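Local coordinates for protein hydrogenase 3 maturation protease (Escherichia coli, PDB 2E85) that cleaves a 32-residue peptide from the C-terminus of the precursor of HycE, the large subunit of hydrogenase 3, during maturation of that enzyme, at residues G22-E27 / D133-V138; P58-I63 / E143-N148; M69-N72 / I76-I79. The protein carries 1 engineered substitution. All blocks are in the same frame, centred on the assembly; numbering follows the deposited sequence.

Contact 1 (G22-E27 / D133-V138)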
ATOM      1  N   GLY B  22      11.966  16.119   0.685  1.00  9.53           N
ATOM      2  CA  GLY B  22      12.563  14.768   0.707  1.00 10.06           C
ATOM      3  C   GLY B  22      13.657  14.613  -0.351  1.00  9.18           C
ATOM      4  O   GLY B  22      14.772  14.254  -0.036  1.00  9.32           O
ATOM      5  N   PRO B  23      13.341  14.851  -1.643  1.00  9.03           N
ATOM      6  CA  PRO B  23      14.388  14.870  -2.679  1.00  9.01           C
ATOM      7  C   PRO B  23      15.576  15.775  -2.367  1.00  7.58           C
ATOM      8  O   PRO B  23      16.713  15.391  -2.628  1.00  7.03           O
ATOM      9  CB  PRO B  23      13.632  15.336  -3.930  1.00  8.93           C
ATOM     10  CG  PRO B  23      12.206  14.873  -3.672  1.00  9.00           C
ATOM     11  CD  PRO B  23      11.976  14.929  -2.212  1.00 10.61           C
ATOM     12  N   LEU B  24      15.336  16.918  -1.728  1.00  7.30           N
ATOM     13  CA  LEU B  24      16.458  17.791  -1.341  1.00  7.86           C
ATOM     14  C   LEU B  24      17.382  17.095  -0.330  1.00  6.62           C
ATOM     15  O   LEU B  24      18.615  17.136  -0.464  1.00  7.89           O
ATOM     16  CB  LEU B  24      15.989  19.174  -0.815  1.00  8.36           C
ATOM     17  CG  LEU B  24      17.155  20.082  -0.426  1.00  9.31           C
ATOM     18  CD1 LEU B  24      18.041  20.442  -1.646  1.00 10.06           C
ATOM     19  CD2 LEU B  24      16.664  21.350   0.284  1.00  9.21           C
ATOM     20  N   LEU B  25      16.798  16.462   0.680  1.00  6.93           N
ATOM     21  CA  LEU B  25      17.593  15.692   1.625  1.00  6.60           C
ATOM     22  C   LEU B  25      18.441  14.618   0.940  1.00  6.99           C
ATOM     23  O   LEU B  25      19.633  14.449   1.283  1.00  7.53           O
ATOM     24  CB  LEU B  25      16.717  15.052   2.712  1.00  6.83           C
ATOM     25  CG  LEU B  25      17.496  14.361   3.839  1.00  7.97           C
ATOM     26  CD1 LEU B  25      18.516  15.357   4.447  1.00  7.84           C
ATOM     27  CD2 LEU B  25      16.584  13.808   4.908  1.00  7.69           C
ATOM     28  N   ALA B  26      17.826  13.891   0.015  1.00  7.53           N
ATOM     29  CA  ALA B  26      18.522  12.860  -0.758  1.00  9.25           C
ATOM     30  C   ALA B  26      19.686  13.478  -1.548  1.00 10.08           C
ATOM     31  O   ALA B  26      20.765  12.912  -1.598  1.00 10.46           O
ATOM     32  CB  ALA B  26      17.535  12.140  -1.665  1.00  9.90           C
ATOM     33  N   GLU B  27      19.474  14.652  -2.125  1.00 10.25           N
ATOM     34  CA  GLU B  27      20.549  15.350  -2.839  1.00 12.00           C
ATOM     35  C   GLU B  27      21.735  15.705  -1.930  1.00 11.16           C
ATOM     36  O   GLU B  27      22.912  15.522  -2.318  1.00 11.90           O
ATOM     37  CB  GLU B  27      20.013  16.611  -3.506  1.00 13.16           C
ATOM     38  CG  GLU B  27      21.120  17.325  -4.263  1.00 18.44           C
ATOM     39  CD  GLU B  27      20.629  18.261  -5.334  1.00 25.03           C
ATOM     40  OE1 GLU B  27      21.468  19.049  -5.839  1.00 30.33           O
ATOM     41  OE2 GLU B  27      19.425  18.222  -5.665  1.00 25.66           O
ATOM     42  N   ASP B 133      15.926  25.333   5.330  1.00  9.19           N
ATOM     43  CA  ASP B 133      16.498  25.280   6.689  1.00 10.71           C
ATOM     44  C   ASP B 133      16.141  23.974   7.439  1.00  9.92           C
ATOM     45  O   ASP B 133      16.990  23.391   8.132  1.00 10.55           O
ATOM     46  CB  ASP B 133      16.020  26.484   7.523  1.00 10.57           C
ATOM     47  CG  ASP B 133      16.543  27.824   7.010  1.00 15.23           C
ATOM     48  OD1 ASP B 133      17.493  27.867   6.200  1.00 18.64           O
ATOM     49  OD2 ASP B 133      15.990  28.852   7.443  1.00 18.65           O
ATOM     50  N   ALA B 134      14.884  23.516   7.322  1.00  7.99           N
ATOM     51  CA  ALA B 134      14.438  22.301   8.019  1.00  7.40           C
ATOM     52  C   ALA B 134      15.198  21.123   7.439  1.00  6.82           C
ATOM     53  O   ALA B 134      15.594  20.210   8.173  1.00  7.53           O
ATOM     54  CB  ALA B 134      12.900  22.096   7.825  1.00  6.54           C
ATOM     55  N   VAL B 135      15.372  21.124   6.113  1.00  5.68           N
ATOM     56  CA  VAL B 135      16.090  20.011   5.454  1.00  6.83           C
ATOM     57  C   VAL B 135      17.546  19.950   5.920  1.00  8.08           C
ATOM     58  O   VAL B 135      18.048  18.893   6.278  1.00  6.77           O
ATOM     59  CB  VAL B 135      15.947  20.056   3.893  1.00  7.85           C
ATOM     60  CG1 VAL B 135      16.884  19.022   3.293  1.00  8.22           C
ATOM     61  CG2 VAL B 135      14.477  19.766   3.519  1.00  7.31           C
ATOM     62  N   GLU B 136      18.177  21.113   5.993  1.00  7.94           N
ATOM     63  CA  GLU B 136      19.506  21.194   6.638  1.00  9.75           C
ATOM     64  C   GLU B 136      19.521  20.695   8.088  1.00  9.59           C
ATOM     65  O   GLU B 136      20.451  19.991   8.499  1.00 10.30           O
ATOM     66  CB  GLU B 136      20.026  22.629   6.522  1.00 11.52           C
ATOM     67  CG  GLU B 136      21.481  22.827   6.956  1.00 14.89           C
ATOM     68  CD  GLU B 136      22.533  22.083   6.115  1.00 21.42           C
ATOM     69  OE1 GLU B 136      22.297  21.683   4.944  1.00 23.22           O
ATOM     70  OE2 GLU B 136      23.655  21.926   6.636  1.00 24.95           O
ATOM     71  N   THR B 137      18.502  21.061   8.872  1.00  8.87           N
ATOM     72  CA  THR B 137      18.443  20.638  10.265  1.00  9.18           C
ATOM     73  C   THR B 137      18.419  19.104  10.380  1.00  8.97           C
ATOM     74  O   THR B 137      19.166  18.516  11.153  1.00  8.99           O
ATOM     75  CB  THR B 137      17.237  21.287  11.010  1.00  9.08           C
ATOM     76  OG1 THR B 137      17.387  22.710  10.972  1.00 13.70           O
ATOM     77  CG2 THR B 137      17.198  20.841  12.464  1.00 11.06           C
ATOM     78  N   VAL B 138      17.584  18.463   9.580  1.00  8.84           N
ATOM     79  CA  VAL B 138      17.442  17.020   9.613  1.00  9.21           C
ATOM     80  C   VAL B 138      18.765  16.387   9.136  1.00  8.87           C
ATOM     81  O   VAL B 138      19.257  15.440   9.720  1.00  8.91           O
ATOM     82  CB  VAL B 138      16.213  16.556   8.775  1.00  9.22           C
ATOM     83  CG1 VAL B 138      16.162  15.055   8.714  1.00  9.44           C
ATOM     84  CG2 VAL B 138      14.898  17.068   9.407  1.00  8.95           C
TER
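In Val-135 the CG1 methyl lies anti to the backbone N (chi1 171°), which carries it out from helix 129-141 to lie against both Leu-24 and Leu-25. The two leucines also hold CG trans to their own N, and their branches spread to different sides of the valine. Leu-24 brings CD2 to 3.8 Å from Val-135 CG1, and the two side chains meet at a slant. Leu-25 offers its backbone and the root of its side chain instead: its N is 3.7 Å from Val-135 CG1, and its CB is 4.0 Å from the same methyl. One turn further along, Leu-25 CD2 meets Val-138 CG1 at 4.0 Å, here with the side chains at about a right angle. The other branch of Leu-25, CD1, lies beside the Val-135 carbonyl, 4.0 Å from its O. What holds the segments together is van der Waals packing, side chain on side chain and methyl on backbone. The helices belong to the alpha/beta fold of the hydrogenase maturation proteases, in which helices pack over a central, mostly parallel sheet; segments 22-27 and 133-138 cross at -48°, their axes 9.7 Å apart at closest. Beneath them, Leu-25 rests on Leu-8 and Cys-10 of strand 6-11, while Val-135 and Val-138 rest on Ile-116 and Leu-114 of strand 111-116. Met-127, from a loop, touches Leu-24, and a salt bridge from Glu-136 OE1 to Lys-28 NZ adds a polar tie between the same two helices.

Contact 2 (P58-I63 / E143-N148). With CA (calcium ion), chain H.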
ATOM      1  N   PRO B  58      17.087  -3.699   6.813  1.00 14.32           N
ATOM      2  CA  PRO B  58      17.567  -2.737   7.788  1.00 13.83           C
ATOM      3  C   PRO B  58      17.146  -3.087   9.201  1.00 13.45           C
ATOM      4  O   PRO B  58      16.186  -3.846   9.412  1.00 13.51           O
ATOM      5  CB  PRO B  58      16.897  -1.433   7.377  1.00 14.87           C
ATOM      6  CG  PRO B  58      15.718  -1.836   6.583  1.00 14.69           C
ATOM      7  CD  PRO B  58      15.991  -3.158   5.990  1.00 14.26           C
ATOM      8  N   THR B  59      17.890  -2.529  10.141  1.00 13.37           N
ATOM      9  CA  THR B  59      17.569  -2.562  11.559  1.00 13.84           C
ATOM     10  C   THR B  59      16.771  -1.314  11.958  1.00 12.71           C
ATOM     11  O   THR B  59      16.053  -1.310  12.962  1.00 13.08           O
ATOM     12  CB  THR B  59      18.865  -2.650  12.414  1.00 14.13           C
ATOM     13  OG1 THR B  59      19.778  -1.621  12.002  1.00 17.53           O
ATOM     14  CG2 THR B  59      19.538  -4.004  12.204  1.00 16.96           C
ATOM     15  N   ARG B  60      16.930  -0.248  11.185  1.00 11.71           N
ATOM     16  CA  ARG B  60      16.261   1.009  11.480  1.00  9.70           C
ATOM     17  C   ARG B  60      15.929   1.709  10.176  1.00  9.58           C
ATOM     18  O   ARG B  60      16.754   1.772   9.276  1.00  9.62           O
ATOM     19  CB  ARG B  60      17.154   1.907  12.341  1.00 10.83           C
ATOM     20  CG  ARG B  60      16.697   3.361  12.484  1.00 11.48           C
ATOM     21  CD  ARG B  60      17.437   4.037  13.606  1.00 14.93           C
ATOM     22  NE  ARG B  60      18.868   4.198  13.328  1.00 15.70           N
ATOM     23  CZ  ARG B  60      19.725   4.798  14.152  1.00 15.82           C
ATOM     24  NH1 ARG B  60      19.302   5.300  15.310  1.00 15.24           N
ATOM     25  NH2 ARG B  60      20.995   4.914  13.809  1.00 15.36           N
ATOM     26  N   LEU B  61      14.694   2.195  10.078  1.00  7.68           N
ATOM     27  CA  LEU B  61      14.225   2.902   8.900  1.00  6.38           C
ATOM     28  C   LEU B  61      13.694   4.294   9.317  1.00  6.82           C
ATOM     29  O   LEU B  61      12.802   4.386  10.169  1.00  7.84           O
ATOM     30  CB  LEU B  61      13.099   2.134   8.245  1.00  6.16           C
ATOM     31  CG  LEU B  61      12.412   2.873   7.076  1.00 10.06           C
ATOM     32  CD1 LEU B  61      13.307   3.027   5.885  1.00 10.79           C
ATOM     33  CD2 LEU B  61      11.121   2.164   6.710  1.00  9.22           C
ATOM     34  N   LEU B  62      14.236   5.342   8.690  1.00  7.44           N
ATOM     35  CA  LEU B  62      13.777   6.720   8.863  1.00  7.16           C
ATOM     36  C   LEU B  62      13.106   7.149   7.560  1.00  6.59           C
ATOM     37  O   LEU B  62      13.697   7.016   6.492  1.00  7.62           O
ATOM     38  CB  LEU B  62      14.964   7.656   9.134  1.00  7.69           C
ATOM     39  CG  LEU B  62      14.695   9.156   9.261  1.00  7.98           C
ATOM     40  CD1 LEU B  62      13.611   9.543  10.306  1.00  8.08           C
ATOM     41  CD2 LEU B  62      15.967   9.912   9.545  1.00  9.02           C
ATOM     42  N   ILE B  63      11.911   7.704   7.677  1.00  6.07           N
ATOM     43  CA  ILE B  63      11.183   8.201   6.507  1.00  6.54           C
ATOM     44  C   ILE B  63      11.023   9.685   6.692  1.00  7.22           C
ATOM     45  O   ILE B  63      10.576  10.120   7.759  1.00  7.69           O
ATOM     46  CB  ILE B  63       9.785   7.555   6.428  1.00  7.02           C
ATOM     47  CG1 ILE B  63       9.925   6.038   6.330  1.00  6.48           C
ATOM     48  CG2 ILE B  63       8.988   8.095   5.237  1.00  7.18           C
ATOM     49  CD1 ILE B  63       8.647   5.253   6.622  1.00 14.79           C
ATOM     50  N   GLU B 143      24.050  12.107  11.251  1.00 12.51           N
ATOM     51  CA  GLU B 143      25.235  11.482  11.795  1.00 13.97           C
ATOM     52  C   GLU B 143      25.049  11.275  13.294  1.00 14.73           C
ATOM     53  O   GLU B 143      24.735  12.208  14.022  1.00 15.74           O
ATOM     54  CB  GLU B 143      26.451  12.342  11.524  1.00 14.48           C
ATOM     55  CG  GLU B 143      27.669  11.858  12.288  1.00 16.13           C
ATOM     56  CD  GLU B 143      28.860  12.701  11.991  1.00 22.10           C
ATOM     57  OE1 GLU B 143      29.112  12.952  10.789  1.00 22.41           O
ATOM     58  OE2 GLU B 143      29.550  13.115  12.953  1.00 22.03           O
ATOM     59  N   GLY B 144      25.197  10.042  13.751  1.00 15.58           N
ATOM     60  CA  GLY B 144      25.003   9.768  15.169  1.00 15.45           C
ATOM     61  C   GLY B 144      23.568   9.838  15.675  1.00 15.52           C
ATOM     62  O   GLY B 144      23.339   9.853  16.888  1.00 16.49           O
ATOM     63  N   TRP B 145      22.599   9.888  14.756  1.00 14.66           N
ATOM     64  CA  TRP B 145      21.171   9.809  15.094  1.00 14.81           C
ATOM     65  C   TRP B 145      20.860   8.748  16.139  1.00 15.07           C
ATOM     66  O   TRP B 145      21.232   7.607  15.990  1.00 13.96           O
ATOM     67  CB  TRP B 145      20.369   9.477  13.837  1.00 13.53           C
ATOM     68  CG  TRP B 145      18.897   9.518  14.027  1.00 12.70           C
ATOM     69  CD1 TRP B 145      18.109   8.615  14.713  1.00 12.05           C
ATOM     70  CD2 TRP B 145      18.010  10.498  13.495  1.00 12.89           C
ATOM     71  NE1 TRP B 145      16.796   8.999  14.649  1.00 13.64           N
ATOM     72  CE2 TRP B 145      16.701  10.139  13.893  1.00 10.74           C
ATOM     73  CE3 TRP B 145      18.193  11.636  12.707  1.00 12.31           C
ATOM     74  CZ2 TRP B 145      15.589  10.901  13.555  1.00 12.22           C
ATOM     75  CZ3 TRP B 145      17.092  12.380  12.358  1.00 13.38           C
ATOM     76  CH2 TRP B 145      15.797  12.001  12.772  1.00 12.47           C
ATOM     77  N   GLU B 146      20.140   9.140  17.186  1.00 15.86           N
ATOM     78  CA  GLU B 146      19.716   8.206  18.219  1.00 17.89           C
ATOM     79  C   GLU B 146      18.300   8.554  18.565  1.00 17.17           C
ATOM     80  O   GLU B 146      17.934   9.741  18.578  1.00 16.75           O
ATOM     81  CB  GLU B 146      20.600   8.318  19.473  1.00 18.76           C
ATOM     82  CG  GLU B 146      22.113   8.043  19.242  1.00 23.76           C
ATOM     83  CD  GLU B 146      22.461   6.579  18.951  1.00 30.41           C
ATOM     84  OE1 GLU B 146      21.633   5.833  18.373  1.00 34.03           O
ATOM     85  OE2 GLU B 146      23.595   6.170  19.301  1.00 33.44           O
ATOM     86  N   GLY B 147      17.497   7.526  18.828  1.00 18.02           N
ATOM     87  CA  GLY B 147      16.090   7.715  19.158  1.00 17.58           C
ATOM     88  C   GLY B 147      15.309   8.397  18.053  1.00 17.49           C
ATOM     89  O   GLY B 147      15.270   7.903  16.924  1.00 16.95           O
ATOM     90  N   ASN B 148      14.687   9.530  18.393  1.00 17.19           N
ATOM     91  CA  ASN B 148      13.980  10.371  17.437  1.00 17.80           C
ATOM     92  C   ASN B 148      14.771  11.574  16.955  1.00 17.27           C
ATOM     93  O   ASN B 148      14.193  12.579  16.506  1.00 16.88           O
ATOM     94  CB  ASN B 148      12.642  10.801  18.010  1.00 18.21           C
ATOM     95  CG  ASN B 148      11.603   9.720  17.873  1.00 20.78           C
ATOM     96  OD1 ASN B 148      11.825   8.715  17.190  1.00 24.27           O
ATOM     97  ND2 ASN B 148      10.462   9.910  18.518  1.00 25.27           N
TER
HETATM   98 CA    CA H1006      31.185  14.118  11.114  1.00 21.91          CA
HETATM   99  O   HOH W   1      23.331   6.558  15.058  1.00 31.11           O
HETATM  100  O   HOH W   2      32.685  13.056  10.339  1.00 25.56           O
HETATM  101  O   HOH W   3      29.682  15.894  11.365  1.00 28.99           O
HETATM  102  O   HOH W   4      32.370  16.113  10.579  1.00 27.72           O
HETATM  103  O   HOH W   5      32.353  14.610  13.188  1.00 19.44           O
HETATM  104  O   HOH W   6      30.623  14.614   8.495  1.00 15.30           O
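In the alpha/beta fold of the maturation proteases the loop after helix 129-141 lays the indole of Trp-145 against the central sheet, with Arg-60 at the edge of the ring. Leu-62 CD2 lies over one face of the ring in a CH-pi contact, 3.9 Å from the centroid of the six-membered ring and 15° off its normal. The second methyl, CD1, sits 4.0 Å from Trp-145 CZ2. At the pyrrole edge Arg-60 NH1 comes to 3.6 Å from Trp-145 CD1, the guanidinium standing almost upright to the indole, 85° between planes. The same NH1 donates to Trp-145 O at 3.1 Å, a bent bond (139° at the hydrogen) that arrives well above the carbonyl plane. A water bridges Arg-60 NH2 and Trp-145 O, while Glu-146 OE1 adds a long salt bridge to NH1; NE is held by Asp-6 OD1. The indole's own N-H is satisfied within the loop, NE1 to Gly-147 O at 3.0 Å. Replacing the indole with an alanine's methyl is likely to leave Leu-62 without its aromatic cover and Gly-147 O without its NE1 donor. Away from this interface, Glu-143 grips a calcium ion with both carboxylate oxygens, with five waters also bound to the ion. Strand 60-66 lies between strands 6-11 and 111-116; Trp-145 also touches Ile-112 of the latter, and Leu-62 packs on Leu-8, Trp-37 and Leu-142.

Contact 3 (M69-N72 / I76-I79)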
ATOM      1  N   MET B  69       0.825  19.408   8.641  1.00  9.27           N
ATOM      2  CA  MET B  69       0.560  19.032  10.031  1.00  8.18           C
ATOM      3  C   MET B  69      -0.142  20.170  10.759  1.00  9.63           C
ATOM      4  O   MET B  69      -0.370  20.090  11.979  1.00 11.05           O
ATOM      5  CB  MET B  69       1.870  18.659  10.761  1.00  8.83           C
ATOM      6  CG  MET B  69       2.641  17.391  10.216  1.00  9.82           C
ATOM      7  SD  MET B  69       4.309  17.142  10.910  1.00  3.38           S
ATOM      8  CE  MET B  69       5.188  18.565  10.172  1.00  8.24           C
ATOM      9  N   GLY B  70      -0.444  21.230  10.014  1.00 10.44           N
ATOM     10  CA  GLY B  70      -1.086  22.437  10.565  1.00 10.99           C
ATOM     11  C   GLY B  70      -0.171  23.324  11.387  1.00 11.62           C
ATOM     12  O   GLY B  70      -0.642  24.126  12.200  1.00 13.37           O
ATOM     13  N   LEU B  71       1.136  23.216  11.165  1.00 11.96           N
ATOM     14  CA  LEU B  71       2.162  23.964  11.900  1.00 11.28           C
ATOM     15  C   LEU B  71       2.740  25.133  11.095  1.00 12.56           C
ATOM     16  O   LEU B  71       2.371  25.318   9.928  1.00 11.98           O
ATOM     17  CB  LEU B  71       3.296  23.001  12.326  1.00 12.79           C
ATOM     18  CG  LEU B  71       2.923  21.890  13.324  1.00 11.55           C
ATOM     19  CD1 LEU B  71       4.121  21.015  13.733  1.00 14.93           C
ATOM     20  CD2 LEU B  71       2.283  22.495  14.535  1.00 13.82           C
ATOM     21  N   ASN B  72       3.640  25.925  11.702  1.00 11.68           N
ATOM     22  CA  ASN B  72       4.366  26.907  10.885  1.00 12.54           C
ATOM     23  C   ASN B  72       5.273  26.237   9.875  1.00 11.18           C
ATOM     24  O   ASN B  72       5.797  25.175  10.153  1.00 11.51           O
ATOM     25  CB  ASN B  72       5.198  27.828  11.742  1.00 11.83           C
ATOM     26  CG  ASN B  72       4.336  28.684  12.647  1.00 17.06           C
ATOM     27  OD1 ASN B  72       3.111  28.763  12.460  1.00 19.17           O
ATOM     28  ND2 ASN B  72       4.960  29.332  13.611  1.00 22.40           N
ATOM     29  N   ILE B  76       9.437  20.674  12.192  1.00  7.94           N
ATOM     30  CA  ILE B  76       9.797  19.265  12.002  1.00  7.40           C
ATOM     31  C   ILE B  76       9.189  18.490  13.166  1.00  8.08           C
ATOM     32  O   ILE B  76       9.392  18.890  14.321  1.00  7.79           O
ATOM     33  CB  ILE B  76      11.340  19.083  12.115  1.00  8.98           C
ATOM     34  CG1 ILE B  76      12.026  19.779  10.948  1.00  8.59           C
ATOM     35  CG2 ILE B  76      11.754  17.599  12.029  1.00  8.49           C
ATOM     36  CD1 ILE B  76      13.508  20.093  11.164  1.00 14.79           C
ATOM     37  N   ARG B  77       8.471  17.388  12.890  1.00  6.88           N
ATOM     38  CA  ARG B  77       7.945  16.545  13.980  1.00  7.35           C
ATOM     39  C   ARG B  77       8.014  15.088  13.613  1.00  8.10           C
ATOM     40  O   ARG B  77       7.955  14.744  12.445  1.00  7.55           O
ATOM     41  CB  ARG B  77       6.482  16.850  14.313  1.00  7.17           C
ATOM     42  CG  ARG B  77       6.154  18.288  14.714  1.00  9.23           C
ATOM     43  CD  ARG B  77       6.566  18.577  16.146  1.00 10.94           C
ATOM     44  NE  ARG B  77       6.090  19.896  16.571  1.00 12.01           N
ATOM     45  CZ  ARG B  77       6.676  21.064  16.279  1.00 13.28           C
ATOM     46  NH1 ARG B  77       7.764  21.139  15.522  1.00 10.59           N
ATOM     47  NH2 ARG B  77       6.145  22.187  16.755  1.00 14.51           N
ATOM     48  N   ILE B  78       8.162  14.231  14.631  1.00  7.49           N
ATOM     49  CA  ILE B  78       7.978  12.817  14.455  1.00  9.72           C
ATOM     50  C   ILE B  78       6.507  12.501  14.659  1.00 10.03           C
ATOM     51  O   ILE B  78       5.909  12.926  15.664  1.00 11.37           O
ATOM     52  CB  ILE B  78       8.752  12.016  15.504  1.00  9.73           C
ATOM     53  CG1 ILE B  78      10.252  12.421  15.549  1.00 11.22           C
ATOM     54  CG2 ILE B  78       8.465  10.517  15.331  1.00 12.92           C
ATOM     55  CD1 ILE B  78      10.464  13.548  16.443  1.00 14.79           C
ATOM     56  N   ILE B  79       5.937  11.762  13.715  1.00  8.90           N
ATOM     57  CA  ILE B  79       4.526  11.383  13.794  1.00 10.70           C
ATOM     58  C   ILE B  79       4.383   9.935  14.227  1.00 11.00           C
ATOM     59  O   ILE B  79       4.878   8.997  13.567  1.00 10.94           O
ATOM     60  CB  ILE B  79       3.756  11.584  12.505  1.00 11.71           C
ATOM     61  CG1 ILE B  79       4.059  12.952  11.903  1.00 10.65           C
ATOM     62  CG2 ILE B  79       2.240  11.376  12.774  1.00 11.51           C
ATOM     63  CD1 ILE B  79       4.274  14.131  12.806  1.00 14.79           C
TER
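Met-69 SD presses on Ile-79 CD1 at 3.6 Å, the more enclosed half of this contact, while Leu-71 and Arg-77 meet on its more open side. On the inner side the methionine chain bends at its last torsion (chi3 -68°), and its sulfur also passes Arg-77 CB at 4.0 Å. Leu-154 touches both Met-69 and Ile-79, and Phe-113 touches Ile-79. Loop residues 69-72 lead after three residues into strand 76-78, which runs antiparallel to its neighbour at one margin of the otherwise parallel sheet. Backbone hydrogen bonds of Arg-77 with Gly-115 and of Ile-79 with Phe-113 tie segment 76-79 to strand 111-116, and Gln-117 OE1 accepts from the backbone N of both Met-69 and Leu-71. Toward solvent, Leu-71 CD1 sits over the centre of one face of the Arg-77 guanidinium, 3.5 Å above its plane, and touches Arg-77 CG at 3.5 Å. The arginine reaches this place by folding at chi2 (-77°), which turns its head back along its own strand. There NH1 donates nearly straight to Ile-76 O (3.0 Å, 166°), with the acceptor in the guanidinium plane, and also forms a salt bridge to Glu-75 OE1.

In the fold
Contact 1, the most deeply buried of the three, joins two helices lying over the sheet: aliphatic side chains meet between its segments, and a salt bridge ties the helices outside it. Contacts 2 and 3 are partly buried and mix apolar packing with an arginine, but use it differently: Arg-60 bonds across to a loop carbonyl, whereas Arg-77 bonds close to its own strand and lends a guanidinium face to a leucine. Both reach the same sheet, contact 2 at strand 60-66 in its interior and contact 3 at strand 76-78 on its margin. Ile-76 joins contact 3 to contact 1 by packing against Ala-134, Thr-137 and Val-138, and Ile-78 meets Asn-148 of contact 2. Contacts 1 and 2 do not touch.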